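Cellulosomal scaffoldin (Bacteroides cellulosolvens, PDB 1TYJ) probably serves as a scaffold of the cellulosome, its type-II cohesin module (the eleventh) being a beta sandwich that binds dockerin modules. Local coordinates at residues V3-D8 and V162-I167; I37-T42 and H79-G84; N72-S77 and L91-S96. All coordinates share one frame; numbering follows the deposited sequence. Where two conformers were deposited one is given.

Interaction 1: V3-D8 and V162-I167; sequences VLTAID and VQPGLI
T5 OG1 is held by two waters that bridge it to the segment V162-I167. One water lies 2.7 Å from T5 OG1. It also accepts from T5 N and donates to V162 O, so it links the two backbones. The second water, 2.8 Å from T5 OG1, accepts from G165 N and links that backbone to the threonine side chain. With chi1 at 68°, OG1 faces both waters and P164. It rests 3.5 Å from P164 CA, and the T5 and P164 side chains cross obliquely. The direct backbone bond comes earlier, from V162 N to V3 O at 2.8 Å. It is nearly straight at the hydrogen, 169°. Beside it, L4 CB meets V162 CB at 4.1 Å.

Past P164, I7 carries the contact. Its CD1 lies 3.6 Å from G165 O. The other branch, I7 CG2, touches I167 CG2 at 4.2 Å, and these side chains cross at about a right angle. The directions of the two segments differ by 14°. Their CA atoms are 5.0 Å apart at L4 and V162, and the gap widens toward I7 and G165.

Here the chain crosses from one sheet of the beta sandwich to the other, between strands 160-161 and 166-169. Strand 160-161 pairs in parallel with strand 2-7, whose other neighbour is strand 17-25. After the loop V162-G165 the chain joins the second sheet as strand 166-169, antiparallel to strand 126-131, where G165 bonds L128 and I167 bonds I126.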
loop_
_atom_site.group_PDB
_atom_site.type_symbol
_atom_site.label_atom_id
_atom_site.label_comp_id
_atom_site.label_asym_id
_atom_site.label_seq_id
_atom_site.Cartn_x
_atom_site.Cartn_y
_atom_site.Cartn_z
ATOM N N VAL A 3 -6.328 6.021 5.755
ATOM C CA VAL A 3 -5.651 5.354 4.641
ATOM C C VAL A 3 -6.776 5.017 3.685
ATOM O O VAL A 3 -7.832 4.491 4.102
ATOM C CB VAL A 3 -4.941 4.069 5.118
ATOM C CG1 VAL A 3 -4.433 3.269 3.904
ATOM C CG2 VAL A 3 -3.818 4.411 6.088
ATOM N N LEU A 4 -6.602 5.346 2.408
ATOM C CA LEU A 4 -7.666 5.037 1.457
ATOM C C LEU A 4 -7.090 4.796 0.087
ATOM O O LEU A 4 -5.919 5.129 -0.165
ATOM C CB LEU A 4 -8.709 6.148 1.428
ATOM C CG LEU A 4 -8.305 7.483 0.809
ATOM C CD1 LEU A 4 -9.546 8.389 0.710
ATOM C CD2 LEU A 4 -7.230 8.205 1.570
ATOM N N THR A 5 -7.900 4.204 -0.786
ATOM C CA THR A 5 -7.373 3.716 -2.076
ATOM C C THR A 5 -8.211 4.091 -3.271
ATOM O O THR A 5 -9.366 4.499 -3.132
ATOM C CB THR A 5 -7.179 2.175 -2.055
ATOM O OG1 THR A 5 -8.456 1.486 -1.995
ATOM C CG2 THR A 5 -6.332 1.770 -0.852
ATOM N N ALA A 6 -7.610 3.931 -4.449
ATOM C CA ALA A 6 -8.309 4.168 -5.721
ATOM C C ALA A 6 -7.920 3.040 -6.642
ATOM O O ALA A 6 -6.762 2.565 -6.625
ATOM C CB ALA A 6 -7.892 5.489 -6.341
ATOM N N ILE A 7 -8.900 2.610 -7.433
ATOM C CA ILE A 7 -8.709 1.566 -8.448
ATOM C C ILE A 7 -8.802 2.220 -9.833
ATOM O O ILE A 7 -9.752 2.958 -10.109
ATOM C CB ILE A 7 -9.770 0.444 -8.269
ATOM C CG1 ILE A 7 -9.564 -0.240 -6.921
ATOM C CG2 ILE A 7 -9.686 -0.552 -9.419
ATOM C CD1 ILE A 7 -10.670 -1.251 -6.569
ATOM N N ASP A 8 -7.820 1.967 -10.709
ATOM C CA ASP A 8 -7.803 2.683 -12.004
ATOM C C ASP A 8 -8.894 2.211 -12.934
ATOM O O ASP A 8 -9.585 3.038 -13.540
ATOM C CB ASP A 8 -6.431 2.674 -12.693
ATOM C CG ASP A 8 -5.831 1.269 -12.889
ATOM O OD1 ASP A 8 -6.373 0.246 -12.424
ATOM O OD2 ASP A 8 -4.751 1.229 -13.532
ATOM N N VAL A 162 -9.794 2.754 5.145
ATOM C CA VAL A 162 -10.918 2.506 4.241
ATOM C C VAL A 162 -10.544 1.367 3.308
ATOM O O VAL A 162 -9.622 1.488 2.516
ATOM C CB VAL A 162 -11.309 3.742 3.451
ATOM C CG1 VAL A 162 -12.597 3.469 2.576
ATOM C CG2 VAL A 162 -11.533 4.945 4.433
ATOM N N GLN A 163 -11.241 0.247 3.422
ATOM C CA GLN A 163 -10.844 -0.969 2.673
ATOM C C GLN A 163 -11.081 -0.780 1.172
ATOM O O GLN A 163 -12.045 -0.123 0.784
ATOM C CB GLN A 163 -11.645 -2.190 3.210
ATOM C CG GLN A 163 -11.285 -2.617 4.657
ATOM C CD GLN A 163 -9.855 -3.171 4.785
ATOM O OE1 GLN A 163 -9.243 -3.621 3.786
ATOM N NE2 GLN A 163 -9.318 -3.132 5.998
ATOM N N PRO A 164 -10.201 -1.347 0.315
ATOM C CA PRO A 164 -10.408 -1.240 -1.126
ATOM C C PRO A 164 -11.748 -1.774 -1.634
ATOM O O PRO A 164 -12.398 -2.670 -1.004
ATOM C CB PRO A 164 -9.282 -2.093 -1.707
ATOM C CG PRO A 164 -8.151 -1.978 -0.646
ATOM C CD PRO A 164 -8.956 -2.053 0.659
ATOM N N GLY A 165 -12.159 -1.222 -2.762
ATOM C CA GLY A 165 -13.383 -1.696 -3.415
ATOM C C GLY A 165 -13.194 -2.904 -4.318
ATOM O O GLY A 165 -12.146 -3.591 -4.294
ATOM N N LEU A 166 -14.255 -3.188 -5.080
ATOM C CA LEU A 166 -14.297 -4.400 -5.880
ATOM C C LEU A 166 -13.819 -4.213 -7.317
ATOM O O LEU A 166 -13.823 -3.103 -7.868
ATOM C CB LEU A 166 -15.745 -4.917 -5.935
ATOM C CG LEU A 166 -16.514 -5.084 -4.629
ATOM C CD1 LEU A 166 -17.768 -5.960 -4.895
ATOM C CD2 LEU A 166 -15.765 -5.604 -3.483
ATOM N N ILE A 167 -13.441 -5.331 -7.925
ATOM C CA ILE A 167 -13.228 -5.396 -9.354
ATOM C C ILE A 167 -14.206 -6.442 -9.920
ATOM O O ILE A 167 -14.684 -7.343 -9.202
ATOM C CB ILE A 167 -11.748 -5.763 -9.712
ATOM C CG1 ILE A 167 -11.329 -7.085 -9.053
ATOM C CG2 ILE A 167 -10.832 -4.580 -9.319
ATOM C CD1 ILE A 167 -10.000 -7.700 -9.615
HETATM O O HOH W 1 -10.053 2.407 -0.063
HETATM O O HOH W 2 -10.653 1.021 -3.738
#

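Interaction 2: I37-T42 and H79-G84; sequences IKYNTT and HNLSQG
The Y39 ring lies with one face against G84 and its hydroxyl end against L81. G84 CA sits over the face, 3.9 Å from the ring centroid and offset toward the rim, a CH-pi contact. L81 CD2 comes in at the edge, near the ring plane, and is 3.4 Å from Y39 OH. T41 approaches G84 too: its CG2 touches G84 CA at 3.4 Å.

K38 curls over the same turn. In one of its two conformers the chain bends at chi2 (101°) and again at chi4, and NZ donates to Q83 O at 2.9 Å. It also donates to G84 O and Y39 O. G84 O accepts a second bond, from Y39 N at 3.0 Å. There the two donors reach this oxygen from opposite faces of its plane, and NZ stands well above that plane.

The 3-10 turn 81-83 leads into strand 85-92, the antiparallel neighbour of strand 30-38 in one sheet of the cohesin beta sandwich. G84 has positive phi, and a CB there would clash with Y39 O. The Y39 ring also meets F115 and touches P46, both on strands of the other sheet. N40 OD1 accepts from T42 N, forming an Asx turn that follows Y39.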
loop_
_atom_site.group_PDB
_atom_site.type_symbol
_atom_site.label_atom_id
_atom_site.label_comp_id
_atom_site.label_asym_id
_atom_site.label_seq_id
_atom_site.Cartn_x
_atom_site.Cartn_y
_atom_site.Cartn_z
ATOM N N ILE A 37 -1.090 -6.466 3.413
ATOM C CA ILE A 37 -2.234 -6.494 2.459
ATOM C C ILE A 37 -2.478 -7.895 1.952
ATOM O O ILE A 37 -1.548 -8.601 1.558
ATOM C CB ILE A 37 -1.984 -5.531 1.268
ATOM C CG1 ILE A 37 -1.840 -4.099 1.779
ATOM C CG2 ILE A 37 -3.071 -5.693 0.171
ATOM C CD1 ILE A 37 -1.485 -3.061 0.670
ATOM N N LYS A 38 -3.737 -8.323 1.981
ATOM C CA LYS A 38 -4.063 -9.676 1.525
ATOM C C LYS A 38 -4.775 -9.568 0.189
ATOM O O LYS A 38 -5.548 -8.639 -0.044
ATOM C CB LYS A 38 -4.938 -10.352 2.597
ATOM C CG LYS A 38 -5.494 -11.697 2.240
ATOM C CD LYS A 38 -4.678 -12.775 2.901
ATOM C CE LYS A 38 -4.896 -14.116 2.242
ATOM N NZ LYS A 38 -4.636 -14.119 0.781
ATOM N N TYR A 39 -4.495 -10.494 -0.718
ATOM C CA TYR A 39 -5.219 -10.543 -1.976
ATOM C C TYR A 39 -5.510 -11.998 -2.294
ATOM O O TYR A 39 -4.954 -12.911 -1.665
ATOM C CB TYR A 39 -4.404 -9.859 -3.117
ATOM C CG TYR A 39 -3.095 -10.601 -3.420
ATOM C CD1 TYR A 39 -3.042 -11.531 -4.460
ATOM C CD2 TYR A 39 -1.917 -10.368 -2.654
ATOM C CE1 TYR A 39 -1.879 -12.261 -4.732
ATOM C CE2 TYR A 39 -0.783 -11.090 -2.884
ATOM C CZ TYR A 39 -0.752 -12.016 -3.944
ATOM O OH TYR A 39 0.385 -12.726 -4.194
ATOM N N ASN A 40 -6.399 -12.210 -3.258
ATOM C CA ASN A 40 -6.811 -13.562 -3.616
ATOM C C ASN A 40 -5.932 -14.138 -4.722
ATOM O O ASN A 40 -6.037 -13.722 -5.867
ATOM C CB ASN A 40 -8.284 -13.575 -4.037
ATOM C CG ASN A 40 -8.816 -14.979 -4.216
ATOM O OD1 ASN A 40 -8.056 -15.919 -4.498
ATOM N ND2 ASN A 40 -10.144 -15.155 -3.993
ATOM N N THR A 41 -5.077 -15.112 -4.368
ATOM C CA THR A 41 -4.129 -15.696 -5.332
ATOM C C THR A 41 -4.783 -16.503 -6.465
ATOM O O THR A 41 -4.127 -16.830 -7.453
ATOM C CB THR A 41 -3.093 -16.625 -4.636
ATOM O OG1 THR A 41 -3.768 -17.749 -4.059
ATOM C CG2 THR A 41 -2.307 -15.886 -3.563
ATOM N N THR A 42 -6.065 -16.828 -6.333
ATOM C CA THR A 42 -6.795 -17.505 -7.410
ATOM C C THR A 42 -6.974 -16.574 -8.611
ATOM O O THR A 42 -6.938 -17.028 -9.755
ATOM C CB THR A 42 -8.157 -17.975 -6.888
ATOM O OG1 THR A 42 -7.931 -18.907 -5.826
ATOM C CG2 THR A 42 -9.022 -18.640 -7.986
ATOM N N HIS A 79 7.293 -10.252 1.343
ATOM C CA HIS A 79 5.938 -10.814 1.138
ATOM C C HIS A 79 5.861 -12.303 1.452
ATOM O O HIS A 79 6.866 -12.972 1.720
ATOM C CB HIS A 79 5.515 -10.572 -0.307
ATOM C CG HIS A 79 5.740 -9.151 -0.755
ATOM N ND1 HIS A 79 6.416 -8.808 -1.914
ATOM C CD2 HIS A 79 5.355 -7.978 -0.179
ATOM C CE1 HIS A 79 6.426 -7.485 -2.037
ATOM N NE2 HIS A 79 5.819 -6.962 -0.981
ATOM N N ASN A 80 4.631 -12.802 1.405
ATOM C CA ASN A 80 4.420 -14.228 1.310
ATOM C C ASN A 80 3.408 -14.461 0.207
ATOM O O ASN A 80 2.205 -14.604 0.461
ATOM C CB ASN A 80 3.981 -14.804 2.646
ATOM C CG ASN A 80 3.932 -16.305 2.617
ATOM O OD1 ASN A 80 3.998 -16.919 1.558
ATOM N ND2 ASN A 80 3.773 -16.909 3.778
ATOM N N LEU A 81 3.875 -14.421 -1.045
ATOM C CA LEU A 81 2.943 -14.473 -2.161
ATOM C C LEU A 81 2.196 -15.795 -2.216
ATOM O O LEU A 81 1.072 -15.848 -2.727
ATOM C CB LEU A 81 3.622 -14.219 -3.502
ATOM C CG LEU A 81 4.422 -12.906 -3.583
ATOM C CD1 LEU A 81 5.269 -12.876 -4.833
ATOM C CD2 LEU A 81 3.504 -11.686 -3.487
ATOM N N SER A 82 2.801 -16.846 -1.673
ATOM C CA SER A 82 2.148 -18.143 -1.719
ATOM C C SER A 82 0.853 -18.092 -0.911
ATOM O O SER A 82 -0.083 -18.840 -1.219
ATOM C CB SER A 82 3.050 -19.270 -1.185
ATOM O OG SER A 82 3.282 -19.158 0.199
ATOM N N GLN A 83 0.807 -17.212 0.088
ATOM C CA GLN A 83 -0.355 -17.064 0.988
ATOM C C GLN A 83 -1.143 -15.796 0.663
ATOM O O GLN A 83 -2.069 -15.421 1.389
ATOM C CB GLN A 83 0.098 -17.052 2.446
ATOM C CG GLN A 83 0.731 -18.391 2.841
ATOM C CD GLN A 83 1.104 -18.498 4.310
ATOM O OE1 GLN A 83 0.806 -17.602 5.119
ATOM N NE2 GLN A 83 1.760 -19.609 4.675
ATOM N N GLY A 84 -0.781 -15.167 -0.449
ATOM C CA GLY A 84 -1.432 -13.950 -0.909
ATOM C C GLY A 84 -1.251 -12.815 0.072
ATOM O O GLY A 84 -2.207 -12.046 0.331
#

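Interaction 3: N72-S77 and L91-S96; sequences NATDMS and LYMNLS. With EDO (1,2-ethanediol), chain E.
T74 and L91 meet at the close-packed part of this contact. Their side chains lie side by side and point the same way, with T74 CG2 3.5 Å from L91 CD1. With T74 OG1 anti to the backbone N (chi1 -170°), CG2 takes the place between N and the carbonyl carbon, where it meets L91 and M93. M93, though exposed, also reaches T74: its CG lies 3.6 Å from T74 CG2, and the two side chains cross at about a right angle. The M93 chain bends at chi3 (-72°), and CE turns back to T74 CB. Two backbone bonds pair T74 with L91, T74 N to L91 O at 2.8 Å and L91 N to T74 O at 3.0 Å. On the other face of the sheet A73 CB touches Y92 CD2 at 4.0 Å. The hydroxyl of Y92 bonds E105 and G69.

The end at N72, itself exposed, is more polar. M93 N donates to N72 O. N94 ND2 gives N72 OD1 a long bond of 3.3 Å, with the two amides nearly coplanar. N94 OD1 caps A97 N at the start of helix 95-100. A 1,2-ethanediol, probably from the crystallisation liquor, accepts from N72 N and A73 N, at 3.0 Å for N72 N to its O1.

The arrangement is the open end of an antiparallel beta hairpin, strands 73-77 and 85-92, with an N-capped helix following its second strand after two residues.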
loop_
_atom_site.group_PDB
_atom_site.type_symbol
_atom_site.label_atom_id
_atom_site.label_comp_id
_atom_site.label_asym_id
_atom_site.label_seq_id
_atom_site.Cartn_x
_atom_site.Cartn_y
_atom_site.Cartn_z
ATOM N N ASN A 72 16.699 10.555 3.516
ATOM C CA ASN A 72 17.186 9.193 3.721
ATOM C C ASN A 72 16.031 8.213 3.878
ATOM O O ASN A 72 15.893 7.556 4.902
ATOM C CB ASN A 72 18.150 9.135 4.917
ATOM C CG ASN A 72 19.399 9.977 4.690
ATOM O OD1 ASN A 72 19.507 11.096 5.193
ATOM N ND2 ASN A 72 20.324 9.457 3.911
ATOM N N ALA A 73 15.172 8.148 2.867
ATOM C CA ALA A 73 14.046 7.175 2.886
ATOM C C ALA A 73 14.598 5.769 2.781
ATOM O O ALA A 73 15.683 5.528 2.160
ATOM C CB ALA A 73 13.063 7.451 1.766
ATOM N N THR A 74 13.915 4.844 3.449
ATOM C CA THR A 74 14.313 3.444 3.377
ATOM C C THR A 74 13.049 2.610 3.108
ATOM O O THR A 74 12.007 2.915 3.642
ATOM C CB THR A 74 15.062 3.027 4.649
ATOM O OG1 THR A 74 15.631 1.734 4.446
ATOM C CG2 THR A 74 14.136 2.965 5.857
ATOM N N ASP A 75 13.185 1.580 2.281
ATOM C CA ASP A 75 12.092 0.700 1.852
ATOM C C ASP A 75 12.257 -0.670 2.529
ATOM O O ASP A 75 13.374 -1.084 2.852
ATOM C CB ASP A 75 12.185 0.404 0.337
ATOM C CG ASP A 75 11.817 1.571 -0.536
ATOM O OD1 ASP A 75 11.252 2.561 -0.045
ATOM O OD2 ASP A 75 12.122 1.478 -1.742
ATOM N N MET A 76 11.139 -1.373 2.711
ATOM C CA MET A 76 11.102 -2.760 3.182
ATOM C C MET A 76 10.061 -3.454 2.338
ATOM O O MET A 76 9.006 -2.895 2.107
ATOM C CB MET A 76 10.716 -2.811 4.692
ATOM C CG MET A 76 9.290 -3.273 5.009
ATOM S SD MET A 76 9.020 -5.091 4.845
ATOM C CE MET A 76 7.641 -5.163 5.978
ATOM N N SER A 77 10.362 -4.661 1.855
ATOM C CA SER A 77 9.372 -5.473 1.114
ATOM C C SER A 77 9.713 -6.932 1.315
ATOM O O SER A 77 10.794 -7.379 0.912
ATOM C CB SER A 77 9.262 -5.090 -0.387
ATOM O OG SER A 77 10.549 -4.927 -1.031
ATOM N N LEU A 91 9.890 4.655 4.869
ATOM C CA LEU A 91 9.952 5.711 5.897
ATOM C C LEU A 91 11.161 6.606 5.721
ATOM O O LEU A 91 12.175 6.200 5.157
ATOM C CB LEU A 91 9.927 5.107 7.290
ATOM C CG LEU A 91 11.067 4.175 7.618
ATOM C CD1 LEU A 91 12.289 4.868 8.199
ATOM C CD2 LEU A 91 10.528 3.132 8.616
ATOM N N TYR A 92 11.029 7.837 6.202
ATOM C CA TYR A 92 12.164 8.720 6.211
ATOM C C TYR A 92 12.984 8.412 7.451
ATOM O O TYR A 92 12.452 8.444 8.576
ATOM C CB TYR A 92 11.676 10.142 6.318
ATOM C CG TYR A 92 11.083 10.778 5.092
ATOM C CD1 TYR A 92 9.960 11.585 5.208
ATOM C CD2 TYR A 92 11.657 10.581 3.824
ATOM C CE1 TYR A 92 9.432 12.264 4.069
ATOM C CE2 TYR A 92 11.130 11.247 2.664
ATOM C CZ TYR A 92 9.999 12.065 2.827
ATOM O OH TYR A 92 9.434 12.745 1.781
ATOM N N MET A 93 14.274 8.140 7.271
ATOM C CA MET A 93 15.136 7.883 8.469
ATOM C C MET A 93 15.670 9.198 9.061
ATOM O O MET A 93 15.845 9.312 10.278
ATOM C CB MET A 93 16.288 6.943 8.131
ATOM C CG MET A 93 15.846 5.559 7.698
ATOM S SD MET A 93 17.253 4.406 7.513
ATOM C CE MET A 93 17.972 5.081 6.041
ATOM N N ASN A 94 15.945 10.179 8.194
ATOM C CA ASN A 94 16.511 11.447 8.649
ATOM C C ASN A 94 15.355 12.391 9.003
ATOM O O ASN A 94 15.007 13.299 8.265
ATOM C CB ASN A 94 17.440 12.047 7.603
ATOM C CG ASN A 94 18.331 13.125 8.194
ATOM O OD1 ASN A 94 17.973 13.769 9.190
ATOM N ND2 ASN A 94 19.511 13.288 7.617
ATOM N N LEU A 95 14.722 12.126 10.133
ATOM C CA LEU A 95 13.566 12.926 10.549
ATOM C C LEU A 95 13.958 14.364 10.862
ATOM O O LEU A 95 13.145 15.294 10.659
ATOM C CB LEU A 95 12.874 12.318 11.752
ATOM C CG LEU A 95 12.220 10.945 11.534
ATOM C CD1 LEU A 95 11.581 10.429 12.869
ATOM C CD2 LEU A 95 11.223 10.934 10.331
ATOM N N SER A 96 15.181 14.560 11.362
ATOM C CA SER A 96 15.612 15.930 11.690
ATOM C C SER A 96 15.672 16.751 10.394
ATOM O O SER A 96 15.218 17.913 10.369
ATOM C CB SER A 96 16.958 15.937 12.447
ATOM O OG SER A 96 18.016 15.704 11.566
HETATM C C1 EDO E . 17.916 10.408 -0.155
HETATM O O1 EDO E . 18.056 11.253 0.977
HETATM C C2 EDO E . 17.148 9.176 0.254
HETATM O O2 EDO E . 15.726 9.405 0.316
#

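How the interactions relate
From the N terminus, strand 2-7 comes first, and interaction 1 closes the widest loop, bringing back the chain near its C terminus. Both other contacts are nested inside that loop. The chain next reaches 37-42, at the end of strand 30-38, and then 72-77. Segment 79-84 closes interaction 2, and 91-96 closes interaction 3, so these two loops cross. Interactions 2 and 3 adjoin in sequence, but their centres are 26 Å apart. Both tie in strand 85-92 or its approach: one to strand 30-38, the other to strand 73-77. Interaction 1 joins the two sheets of the sandwich, on the opposite side of the chain's centre from interaction 3.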